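Side-chain contacts in ADP/ATP-dependent NAD(P)H-hydrate dehydratase (Bacillus subtilis, PDB 3RPZ), which catalyses the ADP- or ATP-dependent dehydration of hydrated NADH and NADPH, returning the damaged cofactors to their usable form: residues P71-V74 against P75-E79; D219-T222 against G223-G227; L51-R55 against S56-K60. One frame throughout, in Å; residues are numbered along the deposited sequence.

Contact 1 of 3, residues P71-V74 against P75-E79. With NPW (beta-6-hydroxy-1,4,5,6-tetrahydronicotinamide adenine dinucleotide phosphate), chain D.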
loop_
_atom_site.group_PDB
_atom_site.type_symbol
_atom_site.label_atom_id
_atom_site.label_comp_id
_atom_site.label_asym_id
_atom_site.label_seq_id
_atom_site.Cartn_x
_atom_site.Cartn_y
_atom_site.Cartn_z
ATOM N N PRO A 71 0.212 -13.143 -5.006
ATOM C CA PRO A 71 0.988 -11.909 -5.040
ATOM C C PRO A 71 0.216 -10.640 -4.707
ATOM O O PRO A 71 0.810 -9.619 -4.376
ATOM C CB PRO A 71 1.511 -11.872 -6.443
ATOM C CG PRO A 71 0.587 -12.712 -7.243
ATOM C CD PRO A 71 0.195 -13.810 -6.333
ATOM N N LEU A 72 -1.115 -10.692 -4.820
ATOM C CA LEU A 72 -1.954 -9.551 -4.561
ATOM C C LEU A 72 -2.233 -9.350 -3.099
ATOM O O LEU A 72 -2.648 -8.257 -2.648
ATOM C CB LEU A 72 -3.280 -9.689 -5.324
ATOM C CG LEU A 72 -3.078 -10.118 -6.758
ATOM C CD1 LEU A 72 -4.457 -10.209 -7.471
ATOM C CD2 LEU A 72 -2.054 -9.232 -7.511
ATOM N N ILE A 73 -2.020 -10.372 -2.286
ATOM C CA ILE A 73 -2.191 -10.335 -0.854
ATOM C C ILE A 73 -0.936 -9.879 -0.102
ATOM O O ILE A 73 -1.005 -9.061 0.807
ATOM C CB ILE A 73 -2.630 -11.733 -0.320
ATOM C CG1 ILE A 73 -3.934 -12.163 -0.968
ATOM C CG2 ILE A 73 -2.727 -11.714 1.213
ATOM C CD1 ILE A 73 -4.312 -13.648 -0.752
ATOM N N VAL A 74 0.198 -10.436 -0.522
ATOM C CA VAL A 74 1.462 -10.303 0.204
ATOM C C VAL A 74 1.818 -8.876 0.627
ATOM O O VAL A 74 2.170 -8.653 1.769
ATOM C CB VAL A 74 2.627 -10.980 -0.541
ATOM C CG1 VAL A 74 3.954 -10.776 0.194
ATOM C CG2 VAL A 74 2.314 -12.487 -0.655
ATOM N N PRO A 75 1.784 -7.878 -0.275
ATOM C CA PRO A 75 2.268 -6.560 0.114
ATOM C C PRO A 75 1.421 -5.915 1.200
ATOM O O PRO A 75 1.927 -5.085 1.989
ATOM C CB PRO A 75 2.190 -5.730 -1.147
ATOM C CG PRO A 75 1.879 -6.650 -2.221
ATOM C CD PRO A 75 1.455 -7.960 -1.699
ATOM N N VAL A 76 0.139 -6.298 1.285
ATOM C CA VAL A 76 -0.794 -5.707 2.255
ATOM C C VAL A 76 -0.861 -6.517 3.542
ATOM O O VAL A 76 -0.990 -5.948 4.658
ATOM C CB VAL A 76 -2.187 -5.608 1.587
ATOM C CG1 VAL A 76 -3.181 -5.013 2.562
ATOM C CG2 VAL A 76 -2.110 -4.770 0.247
ATOM N N LEU A 77 -0.733 -7.852 3.430
ATOM C CA LEU A 77 -0.804 -8.775 4.536
ATOM C C LEU A 77 0.430 -9.691 4.450
ATOM O O LEU A 77 0.316 -10.889 4.146
ATOM C CB LEU A 77 -2.076 -9.582 4.503
ATOM C CG LEU A 77 -2.346 -10.496 5.683
ATOM C CD1 LEU A 77 -2.575 -9.731 6.977
ATOM C CD2 LEU A 77 -3.553 -11.403 5.375
ATOM N N PRO A 78 1.608 -9.151 4.714
ATOM C CA PRO A 78 2.808 -9.956 4.587
ATOM C C PRO A 78 2.912 -11.038 5.656
ATOM O O PRO A 78 3.787 -11.907 5.535
ATOM C CB PRO A 78 3.955 -8.908 4.677
ATOM C CG PRO A 78 3.344 -7.787 5.443
ATOM C CD PRO A 78 1.944 -7.716 4.965
ATOM N N GLU A 79 2.071 -11.012 6.683
ATOM C CA GLU A 79 2.162 -11.927 7.786
ATOM C C GLU A 79 1.604 -13.319 7.494
ATOM O O GLU A 79 1.913 -14.258 8.213
ATOM C CB GLU A 79 1.476 -11.341 9.021
ATOM C CG GLU A 79 2.111 -10.012 9.511
ATOM C CD GLU A 79 1.745 -8.768 8.724
ATOM O OE1 GLU A 79 0.810 -8.775 7.890
ATOM O OE2 GLU A 79 2.370 -7.727 9.043
HETATM P P NPW D . 3.707 -25.602 19.841
HETATM O O1 NPW D . 3.445 -26.566 18.706
HETATM O O2 NPW D . 2.962 -24.307 19.828
HETATM O O3 NPW D . 3.661 -26.249 21.237
HETATM P PA NPW D . 8.102 -23.715 13.378
HETATM P PB NPW D . 7.585 -20.991 12.495
HETATM C C1A NPW D . 7.260 -24.208 19.003
HETATM C C1B NPW D . 8.461 -18.607 8.529
HETATM N N1C NPW D . 7.437 -17.616 8.756
HETATM N N1D NPW D . 7.249 -21.881 23.550
HETATM C C2A NPW D . 5.831 -24.592 18.623
HETATM O O2A NPW D . 5.281 -25.243 19.750
HETATM C C2B NPW D . 9.673 -18.506 9.462
HETATM O O2B NPW D . 10.530 -17.445 9.123
HETATM C C2C NPW D . 6.923 -16.862 7.821
HETATM C C2D NPW D . 7.051 -23.169 23.234
HETATM C C3A NPW D . 6.044 -25.509 17.431
HETATM O O3A NPW D . 6.411 -26.850 17.817
HETATM C C3B NPW D . 10.275 -19.901 9.197
HETATM O O3B NPW D . 11.045 -19.815 7.990
HETATM C C3C NPW D . 5.929 -16.022 7.777
HETATM N N3D NPW D . 7.060 -23.740 22.018
HETATM C C4B NPW D . 9.024 -20.764 8.978
HETATM O O4B NPW D . 7.886 -19.879 8.766
HETATM C C4C NPW D . 5.128 -15.890 9.067
HETATM C C4D NPW D . 7.340 -22.838 21.068
HETATM O O4D NPW D . 7.945 -24.141 17.749
HETATM C C4E NPW D . 7.233 -24.846 16.761
HETATM C C5A NPW D . 7.534 -21.446 21.283
HETATM C C5B NPW D . 8.701 -21.672 10.168
HETATM O O5B NPW D . 8.759 -20.935 11.390
HETATM C C5C NPW D . 5.327 -17.135 9.912
HETATM C C5E NPW D . 6.816 -23.831 15.696
HETATM O O5E NPW D . 7.970 -23.477 14.942
HETATM C C6C NPW D . 6.835 -17.450 10.115
HETATM O O6C NPW D . 7.532 -16.433 10.828
HETATM C C6D NPW D . 7.489 -20.929 22.620
HETATM N N6D NPW D . 7.667 -19.669 22.981
HETATM N N7A NPW D . 7.739 -20.737 20.116
HETATM C C7C NPW D . 5.626 -15.193 6.647
HETATM N N7C NPW D . 4.614 -14.342 6.736
HETATM O O7C NPW D . 6.280 -15.314 5.579
HETATM C C8A NPW D . 7.657 -21.718 19.137
HETATM N N9A NPW D . 7.425 -22.972 19.764
HETATM O OA1 NPW D . 7.452 -24.961 12.942
HETATM O OA2 NPW D . 9.530 -23.528 13.245
HETATM O OA3 NPW D . 7.242 -22.537 12.700
HETATM O OB1 NPW D . 8.155 -20.351 13.680
HETATM O OB2 NPW D . 6.311 -20.445 11.932
#
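The carbonyl oxygen of I73 receives two backbone N-H groups where the chain leaves its short helix. The bond from L77 N to I73 O, 2.9 Å, runs nearly in line with the carbonyl, whereas V76 N reaches the same oxygen from 38° above the carbonyl plane. Prolines shape the rest of the turn. P75 has no N-H to give, and its CD sits 3.2 Å from P71 O, where a regular helix would place a donor; P78 does likewise, its CD 3.3 Å from V74 O. P75 CD is also 3.4 Å from V74 CB, a closeness owed largely to covalent geometry. With a glycine in its place, the ring contact with P71 would be lost and the turn would probably be set free to flex. On the other face I73 and L77 lie side by side, CG2 of I73 4.0 Å from L77 CB, and both pack inward, on Y82 and M54 respectively. L72 O is buried without a polar partner. This proline-rich turn after helix 70-73 ends in a site between subunits, where P78 O accepts N7C of the hydrated NADPH at 2.8 Å and D219 of the second subunit binds it too.

Contact 2 of 3, residues D219-T222 against G223-G227. With NPW (beta-6-hydroxy-1,4,5,6-tetrahydronicotinamide adenine dinucleotide phosphate), chain B.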
loop_
_atom_site.group_PDB
_atom_site.type_symbol
_atom_site.label_atom_id
_atom_site.label_comp_id
_atom_site.label_asym_id
_atom_site.label_seq_id
_atom_site.Cartn_x
_atom_site.Cartn_y
_atom_site.Cartn_z
ATOM N N ASP A 219 -17.001 -10.723 3.434
ATOM C CA ASP A 219 -15.733 -11.425 3.280
ATOM C C ASP A 219 -14.838 -11.128 4.483
ATOM O O ASP A 219 -14.201 -12.030 5.067
ATOM C CB ASP A 219 -15.092 -11.067 1.930
ATOM C CG ASP A 219 -15.994 -11.308 0.773
ATOM O OD1 ASP A 219 -16.668 -12.382 0.717
ATOM O OD2 ASP A 219 -16.063 -10.434 -0.126
ATOM N N THR A 220 -14.728 -9.838 4.873
ATOM C CA THR A 220 -14.037 -9.466 6.074
ATOM C C THR A 220 -14.592 -10.226 7.318
ATOM O O THR A 220 -13.852 -10.697 8.181
ATOM C CB THR A 220 -14.148 -7.964 6.264
ATOM O OG1 THR A 220 -13.511 -7.280 5.175
ATOM C CG2 THR A 220 -13.506 -7.513 7.570
ATOM N N LEU A 221 -15.929 -10.253 7.456
ATOM C CA LEU A 221 -16.549 -10.927 8.583
ATOM C C LEU A 221 -16.111 -12.383 8.671
ATOM O O LEU A 221 -15.787 -12.864 9.765
ATOM C CB LEU A 221 -18.082 -10.810 8.550
ATOM C CG LEU A 221 -18.773 -11.604 9.633
ATOM C CD1 LEU A 221 -18.478 -11.056 11.017
ATOM C CD2 LEU A 221 -20.299 -11.608 9.375
ATOM N N THR A 222 -16.102 -13.113 7.552
ATOM C CA THR A 222 -15.688 -14.516 7.587
ATOM C C THR A 222 -14.311 -14.654 8.202
ATOM O O THR A 222 -14.035 -15.506 9.028
ATOM C CB THR A 222 -15.719 -15.067 6.175
ATOM O OG1 THR A 222 -17.089 -15.099 5.771
ATOM C CG2 THR A 222 -15.120 -16.474 6.085
ATOM N N GLY A 223 -13.418 -13.764 7.794
ATOM C CA GLY A 223 -12.075 -13.750 8.396
ATOM C C GLY A 223 -12.056 -13.441 9.871
ATOM O O GLY A 223 -11.349 -14.093 10.663
ATOM N N MET A 224 -12.837 -12.455 10.280
ATOM C CA MET A 224 -12.916 -12.136 11.704
ATOM C C MET A 224 -13.396 -13.342 12.546
ATOM O O MET A 224 -12.851 -13.653 13.602
ATOM C CB MET A 224 -13.780 -10.919 11.944
ATOM C CG MET A 224 -13.178 -9.659 11.444
ATOM S SD MET A 224 -14.239 -8.202 11.659
ATOM C CE MET A 224 -14.481 -8.175 13.410
ATOM N N ILE A 225 -14.423 -14.047 12.055
ATOM C CA ILE A 225 -14.880 -15.254 12.748
ATOM C C ILE A 225 -13.740 -16.288 12.833
ATOM O O ILE A 225 -13.501 -16.877 13.891
ATOM C CB ILE A 225 -16.095 -15.863 12.085
ATOM C CG1 ILE A 225 -17.267 -14.878 12.081
ATOM C CG2 ILE A 225 -16.586 -17.078 12.855
ATOM C CD1 ILE A 225 -18.492 -15.305 11.196
ATOM N N LEU A 226 -13.017 -16.474 11.735
ATOM C CA LEU A 226 -11.938 -17.434 11.680
ATOM C C LEU A 226 -10.870 -17.141 12.741
ATOM O O LEU A 226 -10.450 -18.003 13.470
ATOM C CB LEU A 226 -11.313 -17.434 10.291
ATOM C CG LEU A 226 -10.140 -18.405 10.078
ATOM C CD1 LEU A 226 -10.583 -19.863 10.283
ATOM C CD2 LEU A 226 -9.523 -18.214 8.675
ATOM N N GLY A 227 -10.426 -15.903 12.809
ATOM C CA GLY A 227 -9.448 -15.540 13.825
ATOM C C GLY A 227 -10.006 -15.666 15.236
ATOM O O GLY A 227 -9.327 -16.187 16.147
HETATM P P NPW B . -31.222 -8.233 -4.504
HETATM O O1 NPW B . -30.931 -8.712 -5.909
HETATM O O2 NPW B . -30.445 -7.059 -4.004
HETATM O O3 NPW B . -32.721 -8.073 -4.193
HETATM P PA NPW B . -24.796 -13.064 -4.634
HETATM P PB NPW B . -22.447 -11.744 -3.539
HETATM C C1A NPW B . -29.563 -10.984 -2.280
HETATM C C1B NPW B . -17.822 -12.623 -3.687
HETATM N N1C NPW B . -17.432 -11.264 -3.397
HETATM N N1D NPW B . -31.714 -8.771 1.790
HETATM C C2A NPW B . -29.557 -10.003 -3.451
HETATM O O2A NPW B . -30.866 -9.480 -3.539
HETATM C C2B NPW B . -18.447 -13.379 -2.509
HETATM O O2B NPW B . -17.493 -13.783 -1.559
HETATM C C2C NPW B . -16.253 -10.765 -3.656
HETATM C C2D NPW B . -32.265 -9.213 0.650
HETATM C C3A NPW B . -29.173 -10.892 -4.621
HETATM O O3A NPW B . -30.288 -11.653 -5.133
HETATM C C3B NPW B . -19.071 -14.546 -3.300
HETATM O O3B NPW B . -18.038 -15.513 -3.529
HETATM C C3C NPW B . -15.741 -9.570 -3.603
HETATM N N3D NPW B . -31.658 -9.789 -0.401
HETATM C C4B NPW B . -19.479 -13.871 -4.617
HETATM O O4B NPW B . -18.814 -12.577 -4.696
HETATM C C4C NPW B . -16.707 -8.464 -3.196
HETATM C C4D NPW B . -30.345 -9.925 -0.179
HETATM O O4D NPW B . -28.507 -11.898 -2.589
HETATM C C4E NPW B . -28.191 -11.839 -3.960
HETATM C C5A NPW B . -29.650 -9.465 0.973
HETATM C C5B NPW B . -20.988 -13.634 -4.733
HETATM O O5B NPW B . -21.495 -13.046 -3.533
HETATM C C5C NPW B . -18.131 -8.913 -3.472
HETATM C C5E NPW B . -26.744 -11.354 -4.067
HETATM O O5E NPW B . -25.887 -12.421 -3.676
HETATM C C6C NPW B . -18.425 -10.298 -2.832
HETATM O O6C NPW B . -18.333 -10.292 -1.410
HETATM C C6D NPW B . -30.387 -8.847 2.037
HETATM N N6D NPW B . -29.889 -8.387 3.173
HETATM N N7A NPW B . -28.287 -9.676 0.909
HETATM C C7C NPW B . -14.353 -9.278 -3.816
HETATM N N7C NPW B . -13.940 -8.025 -3.690
HETATM O O7C NPW B . -13.561 -10.191 -4.165
HETATM C C8A NPW B . -28.122 -10.275 -0.332
HETATM N N9A NPW B . -29.397 -10.413 -0.946
HETATM O OA1 NPW B . -25.245 -13.128 -6.034
HETATM O OA2 NPW B . -24.520 -14.267 -3.881
HETATM O OA3 NPW B . -23.572 -12.021 -4.637
HETATM O OB1 NPW B . -22.964 -11.651 -2.173
HETATM O OB2 NPW B . -21.718 -10.566 -4.107
#
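G223 sits one turn beyond D219 and opens the second half of this stretch with a weak bond, its N 3.3 Å from D219 O. With no side chain on G223, helix 44-54 comes in close, and A53 CB rests against G223 O. M224 follows, its N bonded to T220 O at 2.9 Å. Its side chain first runs back along the same carbonyl, and with chi2 extended (177°) SD lies 4.2 Å from T220 CG2; the bend at chi3 then turns only CE. M224 also packs on S56 and on H246 of helix 235-256. I225 makes the next rung, its N 2.9 Å from L221 O. The two side chains cross obliquely: L221 CG stands beside its own carbonyl carbon (chi1 175°), on the side where I225 CD1 meets it at 4.0 Å. The L221 side chain also touches the bound AMP, while I225 packs on V239 and A242 of helix 235-256. At L226 the N-H reaches T222 O at 3.0 Å; its side chain meets I129 and A53. The hydroxyl of T222 is held elsewhere, by hydrogen bonds with D131 OD2 and G218 O. G227 carries the ladder on, bonding from its N to G223 O.

At the start of the stretch, the D219 carboxylate uses each oxygen for a different hydroxyl of the bound hydrated NADPH: OD2 takes O6C at 2.6 Å, and OD1 takes the ribose O2B at 2.8 Å. D219 closes the sequence G216-T217-G218-D219, which fits the GXGD motif of the ribokinase-like fold, in which a glycine-rich loop leads into a buried helix at the active site.

Contact 3 of 3, residues L51-R55 against S56-K60. With NPW (beta-6-hydroxy-1,4,5,6-tetrahydronicotinamide adenine dinucleotide phosphate), chain D.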
loop_
_atom_site.group_PDB
_atom_site.type_symbol
_atom_site.label_atom_id
_atom_site.label_comp_id
_atom_site.label_asym_id
_atom_site.label_seq_id
_atom_site.Cartn_x
_atom_site.Cartn_y
_atom_site.Cartn_z
ATOM N N LEU A 51 -7.033 -10.364 6.109
ATOM C CA LEU A 51 -6.861 -9.246 7.045
ATOM C C LEU A 51 -7.798 -9.375 8.219
ATOM O O LEU A 51 -7.376 -9.229 9.367
ATOM C CB LEU A 51 -7.139 -7.924 6.308
ATOM C CG LEU A 51 -6.113 -7.386 5.408
ATOM C CD1 LEU A 51 -6.697 -6.401 4.422
ATOM C CD2 LEU A 51 -4.928 -6.755 6.170
ATOM N N GLY A 52 -9.077 -9.721 7.986
ATOM C CA GLY A 52 -9.979 -9.929 9.101
ATOM C C GLY A 52 -9.490 -10.996 10.049
ATOM O O GLY A 52 -9.586 -10.858 11.272
ATOM N N ALA A 53 -8.960 -12.082 9.520
ATOM C CA ALA A 53 -8.498 -13.206 10.322
ATOM C C ALA A 53 -7.258 -12.826 11.143
ATOM O O ALA A 53 -7.226 -13.091 12.347
ATOM C CB ALA A 53 -8.278 -14.432 9.430
ATOM N N MET A 54 -6.255 -12.271 10.475
ATOM C CA MET A 54 -5.019 -11.990 11.196
ATOM C C MET A 54 -5.191 -10.888 12.206
ATOM O O MET A 54 -4.482 -10.868 13.217
ATOM C CB MET A 54 -3.849 -11.749 10.255
ATOM C CG MET A 54 -3.587 -12.923 9.344
ATOM S SD MET A 54 -1.857 -13.031 8.802
ATOM C CE MET A 54 -1.174 -13.629 10.286
ATOM N N ARG A 55 -6.125 -9.963 11.968
ATOM C CA ARG A 55 -6.461 -8.951 12.962
ATOM C C ARG A 55 -7.182 -9.514 14.162
ATOM O O ARG A 55 -7.282 -8.828 15.181
ATOM C CB ARG A 55 -7.360 -7.901 12.311
ATOM C CG ARG A 55 -6.648 -6.855 11.490
ATOM C CD ARG A 55 -5.854 -5.896 12.339
ATOM N NE ARG A 55 -5.370 -4.779 11.598
ATOM C CZ ARG A 55 -4.314 -4.051 11.912
ATOM N NH1 ARG A 55 -3.564 -4.332 12.924
ATOM N NH2 ARG A 55 -4.019 -3.007 11.150
ATOM N N SER A 56 -7.742 -10.714 14.078
ATOM C CA SER A 56 -8.667 -11.236 15.056
ATOM C C SER A 56 -8.122 -12.278 15.985
ATOM O O SER A 56 -8.839 -13.142 16.485
ATOM C CB SER A 56 -9.956 -11.673 14.395
ATOM O OG SER A 56 -10.606 -10.521 13.835
ATOM N N GLY A 57 -6.819 -12.234 16.267
ATOM C CA GLY A 57 -6.270 -12.946 17.410
ATOM C C GLY A 57 -5.752 -14.371 17.203
ATOM O O GLY A 57 -5.418 -15.028 18.177
ATOM N N LEU A 58 -5.664 -14.818 15.953
ATOM C CA LEU A 58 -5.009 -16.098 15.641
ATOM C C LEU A 58 -3.493 -16.012 15.904
ATOM O O LEU A 58 -2.948 -14.947 16.241
ATOM C CB LEU A 58 -5.383 -16.577 14.240
ATOM C CG LEU A 58 -5.129 -15.580 13.089
ATOM C CD1 LEU A 58 -3.627 -15.208 12.970
ATOM C CD2 LEU A 58 -5.589 -16.176 11.763
ATOM N N GLY A 59 -2.832 -17.162 15.760
ATOM C CA GLY A 59 -1.392 -17.212 15.814
ATOM C C GLY A 59 -0.755 -17.101 14.464
ATOM O O GLY A 59 0.112 -16.251 14.250
ATOM N N LYS A 60 -1.133 -17.976 13.538
ATOM C CA LYS A 60 -0.647 -17.967 12.173
ATOM C C LYS A 60 -1.817 -18.121 11.235
ATOM O O LYS A 60 -2.836 -18.683 11.608
ATOM C CB LYS A 60 0.384 -19.074 11.906
ATOM C CG LYS A 60 1.746 -18.783 12.564
ATOM C CD LYS A 60 2.911 -19.582 11.985
ATOM C CE LYS A 60 2.819 -20.959 12.344
ATOM N NZ LYS A 60 3.929 -21.716 11.486
HETATM P P NPW D . 3.707 -25.602 19.841
HETATM O O1 NPW D . 3.445 -26.566 18.706
HETATM O O2 NPW D . 2.962 -24.307 19.828
HETATM O O3 NPW D . 3.661 -26.249 21.237
HETATM P PA NPW D . 8.102 -23.715 13.378
HETATM P PB NPW D . 7.585 -20.991 12.495
HETATM C C1A NPW D . 7.260 -24.208 19.003
HETATM C C1B NPW D . 8.461 -18.607 8.529
HETATM N N1C NPW D . 7.437 -17.616 8.756
HETATM N N1D NPW D . 7.249 -21.881 23.550
HETATM C C2A NPW D . 5.831 -24.592 18.623
HETATM O O2A NPW D . 5.281 -25.243 19.750
HETATM C C2B NPW D . 9.673 -18.506 9.462
HETATM O O2B NPW D . 10.530 -17.445 9.123
HETATM C C2C NPW D . 6.923 -16.862 7.821
HETATM C C2D NPW D . 7.051 -23.169 23.234
HETATM C C3A NPW D . 6.044 -25.509 17.431
HETATM O O3A NPW D . 6.411 -26.850 17.817
HETATM C C3B NPW D . 10.275 -19.901 9.197
HETATM O O3B NPW D . 11.045 -19.815 7.990
HETATM C C3C NPW D . 5.929 -16.022 7.777
HETATM N N3D NPW D . 7.060 -23.740 22.018
HETATM C C4B NPW D . 9.024 -20.764 8.978
HETATM O O4B NPW D . 7.886 -19.879 8.766
HETATM C C4C NPW D . 5.128 -15.890 9.067
HETATM C C4D NPW D . 7.340 -22.838 21.068
HETATM O O4D NPW D . 7.945 -24.141 17.749
HETATM C C4E NPW D . 7.233 -24.846 16.761
HETATM C C5A NPW D . 7.534 -21.446 21.283
HETATM C C5B NPW D . 8.701 -21.672 10.168
HETATM O O5B NPW D . 8.759 -20.935 11.390
HETATM C C5C NPW D . 5.327 -17.135 9.912
HETATM C C5E NPW D . 6.816 -23.831 15.696
HETATM O O5E NPW D . 7.970 -23.477 14.942
HETATM C C6C NPW D . 6.835 -17.450 10.115
HETATM O O6C NPW D . 7.532 -16.433 10.828
HETATM C C6D NPW D . 7.489 -20.929 22.620
HETATM N N6D NPW D . 7.667 -19.669 22.981
HETATM N N7A NPW D . 7.739 -20.737 20.116
HETATM C C7C NPW D . 5.626 -15.193 6.647
HETATM N N7C NPW D . 4.614 -14.342 6.736
HETATM O O7C NPW D . 6.280 -15.314 5.579
HETATM C C8A NPW D . 7.657 -21.718 19.137
HETATM N N9A NPW D . 7.425 -22.972 19.764
HETATM O OA1 NPW D . 7.452 -24.961 12.942
HETATM O OA2 NPW D . 9.530 -23.528 13.245
HETATM O OA3 NPW D . 7.242 -22.537 12.700
HETATM O OB1 NPW D . 8.155 -20.351 13.680
HETATM O OB2 NPW D . 6.311 -20.445 11.932
#
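The hydroxyl of S56 donates to G52 O at 2.8 Å, nearly in line with that carbonyl, and so folds the serine back on helix 44-54. Its OG stands beside its own N (chi1 -65°), which turns the hydroxyl toward the carbonyl one turn earlier. The backbone of the same residue makes a second bond, S56 N to A53 O at 3.0 Å, reaching three residues back instead of four, as in a turn tighter than a regular helical one; the donor stands well above the carbonyl plane.

G57 then turns the chain away with a positive phi (92°), a conformation in which a side chain would jam against the preceding carbonyl. L58 comes back over the helix. Its CG takes the hindered place between N and carbonyl carbon (chi1 54°), which sets CG 3.3 Å from A53 O. The two methyls diverge: CD2 meets A53 CB at 4.0 Å, while CD1 meets M54 CE at 4.0 Å.

Two charged ends serve other partners. R55 NH1 forms a salt bridge with E266 and a hydrogen bond with T261 O, both of the second subunit, and K60 NZ bonds OB2 of the bound hydrated NADPH at 2.7 Å.

The loop links helix 44-54 to strand 60-65 in the beta-alpha-beta crossover that starts from strand 32-36. Helix 217-231 packs against A53, S56 and L58, helix 264-277 lies along R55 and S56, and A33 of strand 32-36 meets L58.

How the contacts relate
Contact 2 is the true core: its centre lies about 4 Å from that of the chain, and no other subunit touches it. Contact 3 is intermediate and contact 1 most peripheral, both buried partly by the second subunit. All three reach the hydrated NADPH, but contacts 1 and 3 share one copy, gripping it through a backbone carbonyl and a lysine, while contact 2 offers a carboxylate to another. Contact 3 joins the set: M54 and L51 pack on L77 of contact 1, and A53 meets G223 of contact 2. Regular helix bonding in contact 2 gives way to a serine-glycine turn in contact 3 and prolines in contact 1.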